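Immunomodulatory active chitinase (Trichuris suis, PDB 6G9C) probably binds and hydrolyses chitin as a secreted family 18 glycosyl hydrolase of a parasitic whipworm, and has immunomodulatory activity in inflammatory lung disease. Local coordinates at residues N84-D87 with V88-G92; N41-Q44 with Y45-G48; S138-Q142 with N143-G147. One frame throughout, in Å; residues are numbered along the deposited sequence.

Contact 1 (N84-D87 with V88-G92); sequences NDID and VLYPG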
ATOM      1  N   ASN A  84      -3.198  19.656   0.336  1.00 45.45           N
ATOM      2  CA  ASN A  84      -3.495  18.400  -0.343  1.00 41.50           C
ATOM      3  C   ASN A  84      -2.525  17.286   0.037  1.00 42.81           C
ATOM      4  O   ASN A  84      -2.390  16.316  -0.713  1.00 44.21           O
ATOM      5  CB  ASN A  84      -3.520  18.600  -1.865  1.00 39.56           C
ATOM      6  CG  ASN A  84      -2.212  19.162  -2.418  1.00 42.31           C
ATOM      7  OD1 ASN A  84      -1.385  19.688  -1.676  1.00 40.60           O
ATOM      8  ND2 ASN A  84      -2.035  19.065  -3.734  1.00 40.53           N
ATOM      9  N   ASP A  85      -1.842  17.401   1.180  1.00 42.64           N
ATOM     10  CA  ASP A  85      -0.934  16.340   1.614  1.00 35.55           C
ATOM     11  C   ASP A  85      -1.695  15.040   1.862  1.00 44.81           C
ATOM     12  O   ASP A  85      -1.467  14.026   1.188  1.00 40.49           O
ATOM     13  CB  ASP A  85      -0.189  16.760   2.886  1.00 36.45           C
ATOM     14  CG  ASP A  85       1.001  17.671   2.616  1.00 38.54           C
ATOM     15  OD1 ASP A  85       1.646  17.539   1.554  1.00 40.84           O
ATOM     16  OD2 ASP A  85       1.293  18.523   3.484  1.00 39.20           O
ATOM     17  N   ILE A  86      -2.607  15.058   2.841  1.00 42.35           N
ATOM     18  CA  ILE A  86      -3.314  13.847   3.254  1.00 40.18           C
ATOM     19  C   ILE A  86      -4.181  13.316   2.126  1.00 41.60           C
ATOM     20  O   ILE A  86      -4.216  12.106   1.871  1.00 43.92           O
ATOM     21  CB  ILE A  86      -4.150  14.124   4.516  1.00 44.09           C
ATOM     22  CG1 ILE A  86      -3.247  14.230   5.742  1.00 42.91           C
ATOM     23  CG2 ILE A  86      -5.201  13.042   4.715  1.00 50.25           C
ATOM     24  CD1 ILE A  86      -3.904  14.959   6.908  1.00 45.39           C
ATOM     25  N   ASP A  87      -4.872  14.211   1.413  1.00 42.81           N
ATOM     26  CA  ASP A  87      -5.830  13.794   0.396  1.00 47.25           C
ATOM     27  C   ASP A  87      -5.172  13.336  -0.903  1.00 49.87           C
ATOM     28  O   ASP A  87      -5.720  12.464  -1.583  1.00 53.24           O
ATOM     29  CB  ASP A  87      -6.806  14.938   0.106  1.00 54.56           C
ATOM     30  CG  ASP A  87      -7.796  15.157   1.237  1.00 59.41           C
ATOM     31  OD1 ASP A  87      -7.859  14.298   2.140  1.00 58.16           O
ATOM     32  OD2 ASP A  87      -8.506  16.187   1.229  1.00 63.76           O
ATOM     33  N   VAL A  88      -4.024  13.904  -1.284  1.00 44.97           N
ATOM     34  CA  VAL A  88      -3.509  13.673  -2.633  1.00 44.81           C
ATOM     35  C   VAL A  88      -2.064  13.188  -2.615  1.00 43.22           C
ATOM     36  O   VAL A  88      -1.748  12.123  -3.157  1.00 40.48           O
ATOM     37  CB  VAL A  88      -3.637  14.949  -3.491  1.00 45.61           C
ATOM     38  CG1 VAL A  88      -3.076  14.714  -4.878  1.00 40.70           C
ATOM     39  CG2 VAL A  88      -5.097  15.388  -3.592  1.00 53.70           C
ATOM     40  N   LEU A  89      -1.177  13.959  -1.987  1.00 35.83           N
ATOM     41  CA  LEU A  89       0.251  13.722  -2.165  1.00 34.75           C
ATOM     42  C   LEU A  89       0.757  12.535  -1.349  1.00 34.51           C
ATOM     43  O   LEU A  89       1.543  11.733  -1.869  1.00 34.95           O
ATOM     44  CB  LEU A  89       1.041  14.989  -1.822  1.00 33.14           C
ATOM     45  CG  LEU A  89       0.755  16.206  -2.703  1.00 38.80           C
ATOM     46  CD1 LEU A  89       1.689  17.344  -2.291  1.00 39.59           C
ATOM     47  CD2 LEU A  89       0.921  15.869  -4.206  1.00 35.29           C
ATOM     48  N   TYR A  90       0.367  12.420  -0.071  1.00 37.16           N
ATOM     49  CA  TYR A  90       0.742  11.233   0.700  1.00 35.11           C
ATOM     50  C   TYR A  90       0.357   9.947  -0.020  1.00 38.79           C
ATOM     51  O   TYR A  90       1.234   9.086  -0.211  1.00 36.17           O
ATOM     52  CB  TYR A  90       0.098  11.206   2.100  1.00 32.18           C
ATOM     53  CG  TYR A  90       0.547  12.239   3.118  1.00 31.54           C
ATOM     54  CD1 TYR A  90       1.635  13.083   2.891  1.00 32.08           C
ATOM     55  CD2 TYR A  90      -0.141  12.361   4.326  1.00 33.39           C
ATOM     56  CE1 TYR A  90       2.019  14.025   3.855  1.00 32.53           C
ATOM     57  CE2 TYR A  90       0.228  13.286   5.270  1.00 30.79           C
ATOM     58  CZ  TYR A  90       1.307  14.112   5.041  1.00 31.86           C
ATOM     59  OH  TYR A  90       1.642  15.031   6.020  1.00 35.53           O
ATOM     60  N   PRO A  91      -0.899   9.734  -0.427  1.00 42.83           N
ATOM     61  CA  PRO A  91      -1.212   8.475  -1.118  1.00 45.41           C
ATOM     62  C   PRO A  91      -0.540   8.374  -2.467  1.00 45.93           C
ATOM     63  O   PRO A  91      -0.234   7.259  -2.903  1.00 40.74           O
ATOM     64  CB  PRO A  91      -2.739   8.504  -1.251  1.00 44.22           C
ATOM     65  CG  PRO A  91      -3.087   9.925  -1.210  1.00 50.86           C
ATOM     66  CD  PRO A  91      -2.104  10.572  -0.281  1.00 50.92           C
ATOM     67  N   GLY A  92      -0.310   9.507  -3.138  1.00 38.36           N
ATOM     68  CA  GLY A  92       0.425   9.476  -4.389  1.00 37.27           C
ATOM     69  C   GLY A  92       1.832   8.936  -4.221  1.00 39.47           C
ATOM     70  O   GLY A  92       2.307   8.153  -5.048  1.00 35.78           O
TER
HETATM   71  O   HOH W   1       2.873  17.272   5.272  1.00 33.54           O

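Contact 2 (N41-Q44 with Y45-G48); sequences NWAQ and YRPG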
ATOM      1  N   ASN A  41       6.870  18.888  -0.653  1.00 27.74           N
ATOM      2  CA  ASN A  41       5.464  19.107  -0.982  1.00 31.15           C
ATOM      3  C   ASN A  41       5.177  20.522  -1.511  1.00 30.50           C
ATOM      4  O   ASN A  41       4.000  20.875  -1.692  1.00 34.85           O
ATOM      5  CB  ASN A  41       4.559  18.763   0.227  1.00 30.63           C
ATOM      6  CG  ASN A  41       4.863  19.583   1.465  1.00 30.83           C
ATOM      7  OD1 ASN A  41       5.685  20.491   1.434  1.00 30.75           O
ATOM      8  ND2 ASN A  41       4.180  19.267   2.577  1.00 33.92           N
ATOM      9  N   TRP A  42       6.206  21.326  -1.809  1.00 33.87           N
ATOM     10  CA  TRP A  42       6.001  22.579  -2.525  1.00 35.86           C
ATOM     11  C   TRP A  42       6.497  22.533  -3.971  1.00 37.08           C
ATOM     12  O   TRP A  42       6.284  23.501  -4.715  1.00 35.31           O
ATOM     13  CB  TRP A  42       6.674  23.747  -1.785  1.00 29.86           C
ATOM     14  CG  TRP A  42       8.160  23.608  -1.615  1.00 28.66           C
ATOM     15  CD1 TRP A  42       9.134  24.128  -2.431  1.00 34.17           C
ATOM     16  CD2 TRP A  42       8.849  22.940  -0.541  1.00 30.33           C
ATOM     17  NE1 TRP A  42      10.385  23.803  -1.937  1.00 32.59           N
ATOM     18  CE2 TRP A  42      10.234  23.068  -0.787  1.00 32.39           C
ATOM     19  CE3 TRP A  42       8.425  22.231   0.592  1.00 33.70           C
ATOM     20  CZ2 TRP A  42      11.204  22.515   0.070  1.00 28.72           C
ATOM     21  CZ3 TRP A  42       9.387  21.685   1.446  1.00 31.13           C
ATOM     22  CH2 TRP A  42      10.755  21.832   1.180  1.00 30.90           C
ATOM     23  N   ALA A  43       7.139  21.437  -4.396  1.00 34.35           N
ATOM     24  CA  ALA A  43       7.579  21.325  -5.789  1.00 31.54           C
ATOM     25  C   ALA A  43       6.407  21.223  -6.757  1.00 35.06           C
ATOM     26  O   ALA A  43       6.582  21.483  -7.961  1.00 34.24           O
ATOM     27  CB  ALA A  43       8.514  20.122  -5.941  1.00 26.53           C
ATOM     28  N   GLN A  44       5.215  20.883  -6.255  1.00 30.64           N
ATOM     29  CA  GLN A  44       4.000  20.890  -7.049  1.00 32.85           C
ATOM     30  C   GLN A  44       3.634  22.272  -7.548  1.00 41.22           C
ATOM     31  O   GLN A  44       2.755  22.384  -8.407  1.00 39.18           O
ATOM     32  CB  GLN A  44       2.820  20.360  -6.231  1.00 35.27           C
ATOM     33  CG  GLN A  44       2.604  21.158  -4.936  1.00 37.23           C
ATOM     34  CD  GLN A  44       1.289  20.855  -4.245  1.00 34.01           C
ATOM     35  OE1 GLN A  44       0.238  20.774  -4.881  1.00 36.58           O
ATOM     36  NE2 GLN A  44       1.337  20.715  -2.926  1.00 39.42           N
ATOM     37  N   TYR A  45       4.245  23.326  -7.014  1.00 37.54           N
ATOM     38  CA  TYR A  45       3.890  24.674  -7.431  1.00 42.41           C
ATOM     39  C   TYR A  45       4.817  25.233  -8.502  1.00 38.25           C
ATOM     40  O   TYR A  45       4.561  26.330  -9.007  1.00 39.75           O
ATOM     41  CB  TYR A  45       3.865  25.611  -6.213  1.00 39.66           C
ATOM     42  CG  TYR A  45       2.867  25.165  -5.155  1.00 40.42           C
ATOM     43  CD1 TYR A  45       1.518  25.042  -5.456  1.00 40.55           C
ATOM     44  CD2 TYR A  45       3.282  24.852  -3.862  1.00 40.22           C
ATOM     45  CE1 TYR A  45       0.597  24.624  -4.500  1.00 43.84           C
ATOM     46  CE2 TYR A  45       2.363  24.436  -2.889  1.00 40.06           C
ATOM     47  CZ  TYR A  45       1.028  24.331  -3.220  1.00 43.81           C
ATOM     48  OH  TYR A  45       0.122  23.925  -2.277  1.00 45.98           O
ATOM     49  N   ARG A  46       5.872  24.512  -8.869  1.00 40.12           N
ATOM     50  CA  ARG A  46       6.748  24.992  -9.927  1.00 35.91           C
ATOM     51  C   ARG A  46       6.054  24.901 -11.285  1.00 43.29           C
ATOM     52  O   ARG A  46       5.234  24.007 -11.511  1.00 41.76           O
ATOM     53  CB  ARG A  46       8.036  24.189  -9.961  1.00 33.04           C
ATOM     54  CG  ARG A  46       8.634  24.034  -8.603  1.00 35.44           C
ATOM     55  CD  ARG A  46      10.124  24.180  -8.626  1.00 31.93           C
ATOM     56  NE  ARG A  46      10.592  24.376  -7.263  1.00 37.18           N
ATOM     57  CZ  ARG A  46      11.200  23.449  -6.533  1.00 32.36           C
ATOM     58  NH1 ARG A  46      11.451  22.252  -7.037  1.00 33.44           N
ATOM     59  NH2 ARG A  46      11.573  23.739  -5.297  1.00 33.77           N
ATOM     60  N   PRO A  47       6.368  25.815 -12.199  1.00 41.27           N
ATOM     61  CA  PRO A  47       5.678  25.848 -13.493  1.00 41.42           C
ATOM     62  C   PRO A  47       6.231  24.826 -14.476  1.00 37.91           C
ATOM     63  O   PRO A  47       7.347  24.324 -14.330  1.00 36.40           O
ATOM     64  CB  PRO A  47       5.945  27.273 -13.989  1.00 40.65           C
ATOM     65  CG  PRO A  47       7.303  27.580 -13.414  1.00 37.75           C
ATOM     66  CD  PRO A  47       7.349  26.907 -12.066  1.00 38.02           C
ATOM     67  N   GLY A  48       5.408  24.530 -15.489  1.00 44.86           N
ATOM     68  CA  GLY A  48       5.854  23.792 -16.668  1.00 40.64           C
ATOM     69  C   GLY A  48       6.527  22.479 -16.321  1.00 41.18           C
ATOM     70  O   GLY A  48       6.031  21.697 -15.504  1.00 36.23           O
TER
HETATM   71  O   HOH W   2       2.579  23.564 -11.662  1.00 64.58           O

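Contact 3 (S138-Q142 with N143-G147); sequences SFLQQ and NKFDG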
ATOM      1  N   SER A 138       0.082   8.829  16.028  1.00 33.53           N
ATOM      2  CA  SER A 138      -1.232   8.740  15.400  1.00 35.43           C
ATOM      3  C   SER A 138      -1.176   9.198  13.947  1.00 38.01           C
ATOM      4  O   SER A 138      -1.714   8.531  13.057  1.00 38.20           O
ATOM      5  CB  SER A 138      -2.249   9.564  16.190  1.00 36.20           C
ATOM      6  OG  SER A 138      -2.369   9.075  17.517  1.00 45.10           O
ATOM      7  N   PHE A 139      -0.514  10.330  13.689  1.00 35.72           N
ATOM      8  CA  PHE A 139      -0.447  10.863  12.331  1.00 37.37           C
ATOM      9  C   PHE A 139       0.294   9.911  11.404  1.00 31.99           C
ATOM     10  O   PHE A 139      -0.112   9.715  10.253  1.00 36.32           O
ATOM     11  CB  PHE A 139       0.235  12.235  12.336  1.00 30.50           C
ATOM     12  CG  PHE A 139       0.054  13.013  11.061  1.00 32.84           C
ATOM     13  CD1 PHE A 139      -1.094  13.758  10.844  1.00 39.49           C
ATOM     14  CD2 PHE A 139       1.041  13.005  10.079  1.00 34.50           C
ATOM     15  CE1 PHE A 139      -1.258  14.488   9.663  1.00 37.94           C
ATOM     16  CE2 PHE A 139       0.886  13.728   8.892  1.00 35.31           C
ATOM     17  CZ  PHE A 139      -0.262  14.468   8.682  1.00 36.79           C
ATOM     18  N   LEU A 140       1.384   9.313  11.893  1.00 32.12           N
ATOM     19  CA  LEU A 140       2.165   8.387  11.079  1.00 33.49           C
ATOM     20  C   LEU A 140       1.334   7.174  10.685  1.00 39.64           C
ATOM     21  O   LEU A 140       1.283   6.801   9.506  1.00 33.57           O
ATOM     22  CB  LEU A 140       3.424   7.952  11.833  1.00 31.54           C
ATOM     23  CG  LEU A 140       4.525   9.009  12.023  1.00 32.28           C
ATOM     24  CD1 LEU A 140       5.591   8.502  12.994  1.00 28.19           C
ATOM     25  CD2 LEU A 140       5.139   9.463  10.681  1.00 32.87           C
ATOM     26  N   GLN A 141       0.669   6.546  11.663  1.00 36.44           N
ATOM     27  CA  GLN A 141      -0.074   5.324  11.373  1.00 42.94           C
ATOM     28  C   GLN A 141      -1.334   5.613  10.567  1.00 41.53           C
ATOM     29  O   GLN A 141      -1.701   4.825   9.688  1.00 39.27           O
ATOM     30  CB  GLN A 141      -0.421   4.570  12.664  1.00 48.32           C
ATOM     31  CG  GLN A 141       0.793   3.952  13.364  1.00 58.16           C
ATOM     32  CD  GLN A 141       0.551   2.513  13.845  1.00 69.72           C
ATOM     33  OE1 GLN A 141      -0.483   2.207  14.437  1.00 73.69           O
ATOM     34  NE2 GLN A 141       1.523   1.635  13.603  1.00 66.06           N
ATOM     35  N   GLN A 142      -2.011   6.738  10.842  1.00 36.10           N
ATOM     36  CA  GLN A 142      -3.202   7.079  10.070  1.00 38.08           C
ATOM     37  C   GLN A 142      -2.871   7.241   8.591  1.00 38.56           C
ATOM     38  O   GLN A 142      -3.706   6.946   7.732  1.00 39.60           O
ATOM     39  CB  GLN A 142      -3.848   8.363  10.596  1.00 41.31           C
ATOM     40  CG  GLN A 142      -4.559   8.223  11.955  1.00 46.98           C
ATOM     41  CD  GLN A 142      -4.805   9.565  12.657  1.00 48.79           C
ATOM     42  OE1 GLN A 142      -4.283  10.611  12.255  1.00 45.92           O
ATOM     43  NE2 GLN A 142      -5.596   9.528  13.724  1.00 53.15           N
ATOM     44  N   ASN A 143      -1.656   7.684   8.274  1.00 32.52           N
ATOM     45  CA  ASN A 143      -1.300   8.027   6.908  1.00 34.32           C
ATOM     46  C   ASN A 143      -0.328   7.033   6.290  1.00 35.75           C
ATOM     47  O   ASN A 143       0.202   7.286   5.192  1.00 34.74           O
ATOM     48  CB  ASN A 143      -0.760   9.460   6.869  1.00 34.18           C
ATOM     49  CG  ASN A 143      -1.858  10.486   7.138  1.00 39.75           C
ATOM     50  OD1 ASN A 143      -2.729  10.707   6.297  1.00 37.37           O
ATOM     51  ND2 ASN A 143      -1.845  11.083   8.326  1.00 39.79           N
ATOM     52  N   LYS A 144      -0.117   5.889   6.954  1.00 33.25           N
ATOM     53  CA  LYS A 144       0.574   4.727   6.392  1.00 37.68           C
ATOM     54  C   LYS A 144       2.067   4.967   6.205  1.00 37.07           C
ATOM     55  O   LYS A 144       2.685   4.356   5.334  1.00 34.04           O
ATOM     56  CB  LYS A 144      -0.053   4.293   5.054  1.00 35.87           C
ATOM     57  CG  LYS A 144      -1.563   4.120   5.090  1.00 44.02           C
ATOM     58  CD  LYS A 144      -1.970   3.030   6.049  1.00 49.36           C
ATOM     59  CE  LYS A 144      -3.132   2.222   5.483  1.00 59.44           C
ATOM     60  NZ  LYS A 144      -4.296   3.079   5.132  1.00 61.78           N
ATOM     61  N   PHE A 145       2.663   5.853   7.001  1.00 32.16           N
ATOM     62  CA  PHE A 145       4.099   6.063   6.915  1.00 28.36           C
ATOM     63  C   PHE A 145       4.862   4.891   7.531  1.00 26.70           C
ATOM     64  O   PHE A 145       4.366   4.175   8.411  1.00 28.87           O
ATOM     65  CB  PHE A 145       4.501   7.379   7.597  1.00 29.69           C
ATOM     66  CG  PHE A 145       4.193   8.595   6.763  1.00 28.45           C
ATOM     67  CD1 PHE A 145       5.059   8.991   5.753  1.00 27.30           C
ATOM     68  CD2 PHE A 145       3.025   9.309   6.961  1.00 30.45           C
ATOM     69  CE1 PHE A 145       4.771  10.092   4.956  1.00 28.45           C
ATOM     70  CE2 PHE A 145       2.734  10.424   6.174  1.00 31.53           C
ATOM     71  CZ  PHE A 145       3.604  10.808   5.168  1.00 30.53           C
ATOM     72  N   ASP A 146       6.079   4.691   7.034  1.00 25.34           N
ATOM     73  CA  ASP A 146       6.993   3.669   7.522  1.00 30.30           C
ATOM     74  C   ASP A 146       7.938   4.182   8.600  1.00 30.65           C
ATOM     75  O   ASP A 146       8.679   3.384   9.182  1.00 27.48           O
ATOM     76  CB  ASP A 146       7.823   3.127   6.356  1.00 27.99           C
ATOM     77  CG  ASP A 146       6.969   2.426   5.329  1.00 33.76           C
ATOM     78  OD1 ASP A 146       6.291   1.441   5.701  1.00 32.66           O
ATOM     79  OD2 ASP A 146       6.927   2.890   4.164  1.00 32.47           O
ATOM     80  N   GLY A 147       7.962   5.483   8.851  1.00 27.83           N
ATOM     81  CA  GLY A 147       8.948   6.003   9.779  1.00 27.44           C
ATOM     82  C   GLY A 147       8.869   7.507   9.879  1.00 27.97           C
ATOM     83  O   GLY A 147       8.047   8.159   9.227  1.00 26.04           O
TER
HETATM   84  O   HOH W   3      -4.324  12.252   9.592  1.00 46.24           O

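Contact 1 (N84-D87 with V88-G92)
The first turns of helix 85-94, an outer helix of the family 18 TIM barrel, bring D85 and Y90 together across a wide pi-type turn. Its signature is the backbone bond from Y90 N to D85 O, five residues apart at 2.7 Å. N84, at the N-cap position, gives its carbonyl to two donors: L89 N lies in the carbonyl plane at 2.9 Å from N84 O, whereas V88 N sits 44° above that plane. Y90 carries CG beside its backbone N (chi1 -68°), which turns the ring over the D85-I86 backbone. D85 CB makes a CH-pi contact over the ring face, 3.9 Å from the centroid, and I86 CG1 meets Y90 CE2 at 3.6 Å. The carboxylate lies nearly parallel to the ring, D85 CG 4.0 Å from Y90 CE1. Past the ring, a water donates to D85 OD2 and accepts from Y90 OH, with both oxygens at 2.7 Å from it. D85 OD1 is hydrogen-bonded to the hydroxyl of Y67, and OD2 also receives the backbone NH of E82. Several donors thus grip this buried carboxylate, which probably favours its ionised form, while the water couples its orientation to that of the tyrosine hydroxyl.

Contact 2 (N41-Q44 with Y45-G48)
Q44 carries CG between its backbone N and carbonyl carbon (chi1 57°), while Y45 turns CG beside its own backbone N (chi1 -59°); these two rotations lay neighbouring side chains alongside each other, pointing the same way. They belong to a short 3-10 turn in the loop that leaves strand 34-40 of the TIM barrel and leads on to strand 64-72. The turn is documented by two backbone bonds from the NH of residue i+3 to the carbonyl of residue i, Y45 N to W42 O at 3.1 Å and R46 N to A43 O at 3.2 Å.

Two measurements define the stack. Q44 CG stands 3.7 Å from the centroid of the Y45 ring, almost on the ring normal, a CH-pi contact over the face. Farther out, the Q44 amide is nearly parallel to the ring, the planes 9° apart, with Q44 CD 3.6 Å from Y45 CZ. The amide is held in rotation by its own bonds: Q44 NE2 donates almost straight to N41 O at 2.9 Å, with the acceptor in the amide plane, and OE1 accepts from N84 ND2. The hydroxyl of Y45 is hydrogen-bonded to E82.

W42 and R46 also lie side by side, but ring and guanidinium planes stand nearly perpendicular and the approach is oblique, R46 NH2 lying 3.6 Å from W42 NE1. A43 CA lies over one face of the guanidinium, offset toward the rim, and R46 NH1 forms a salt bridge with D371, linking this loop to the segment following strand 364-368. Beyond the turn, a water donates firmly to R46 O and weakly to Q44 O. The R46 chain bends at chi2 on its way to the guanidinium, while CG, turned beside the R46 backbone N, comes within 3.3 Å of A43 O.

Contact 3 (S138-Q142 with N143-G147)
N143, the first residue beyond helix 126-142, folds its side chain back onto F139 as the helix closes in a Schellman motif. K144 is the C-prime residue, with the positive phi (70°) that such an ending requires. Its defining bonds are F145 N to L140 O, at 3.0 Å, and the weak one from K144 N to Q141 O.

The carbonyl of F139 is satisfied chiefly by a side chain. N143 ND2 donates to F139 O over 2.9 Å, in the carbonyl plane and on a lone pair, while the backbone N143 N adds only a weak bond to the same oxygen and another weak one to L140 O. Chi1 of -70° places the N143 amide beside its backbone N, near the carbonyl oxygen of F139 to which it donates. N143 ND2 lies 3.5 Å above the plane of the F139 ring, over its centre, with amide and ring planes 49° apart, so the phenyl face covers it. ND2 also donates to a water at 3.0 Å, and that water donates to Q142 OE1.

At the second subunit, Q142 NE2 is hydrogen-bonded to the carbonyl of S182 and Q141 OE1 to the hydroxyl of T181, each partner on the other chain. The helix end thus lies at the dimer interface. On the inward side, towards strand 104-110 of the barrel, L140 and F145 cross at about a right angle, and L140 CD2 touches F145 CB at 3.8 Å and the backbone G147 O at 3.5 Å.

How the contacts relate
From the N terminus the contacts come in series, none nested or crossing: contact 2 closes the turn after strand 34-40, contact 1 winds the start of helix 85-94, and contact 3 ends helix 126-142 before strand 147-151. Contact 1 is the middle member in space as well. Towards contact 2, N41 ND2 bonds weakly to the D85 carboxylate and L89 packs on N41 and Q44. Towards contact 3, the Y90 ring meets F145 edge-to-face, and I86 touches N143. Contacts 2 and 3 do not touch, their nearest atoms about 9 Å apart; helix 85-94 therefore bridges the loop after strand 34-40 and the end of helix 126-142.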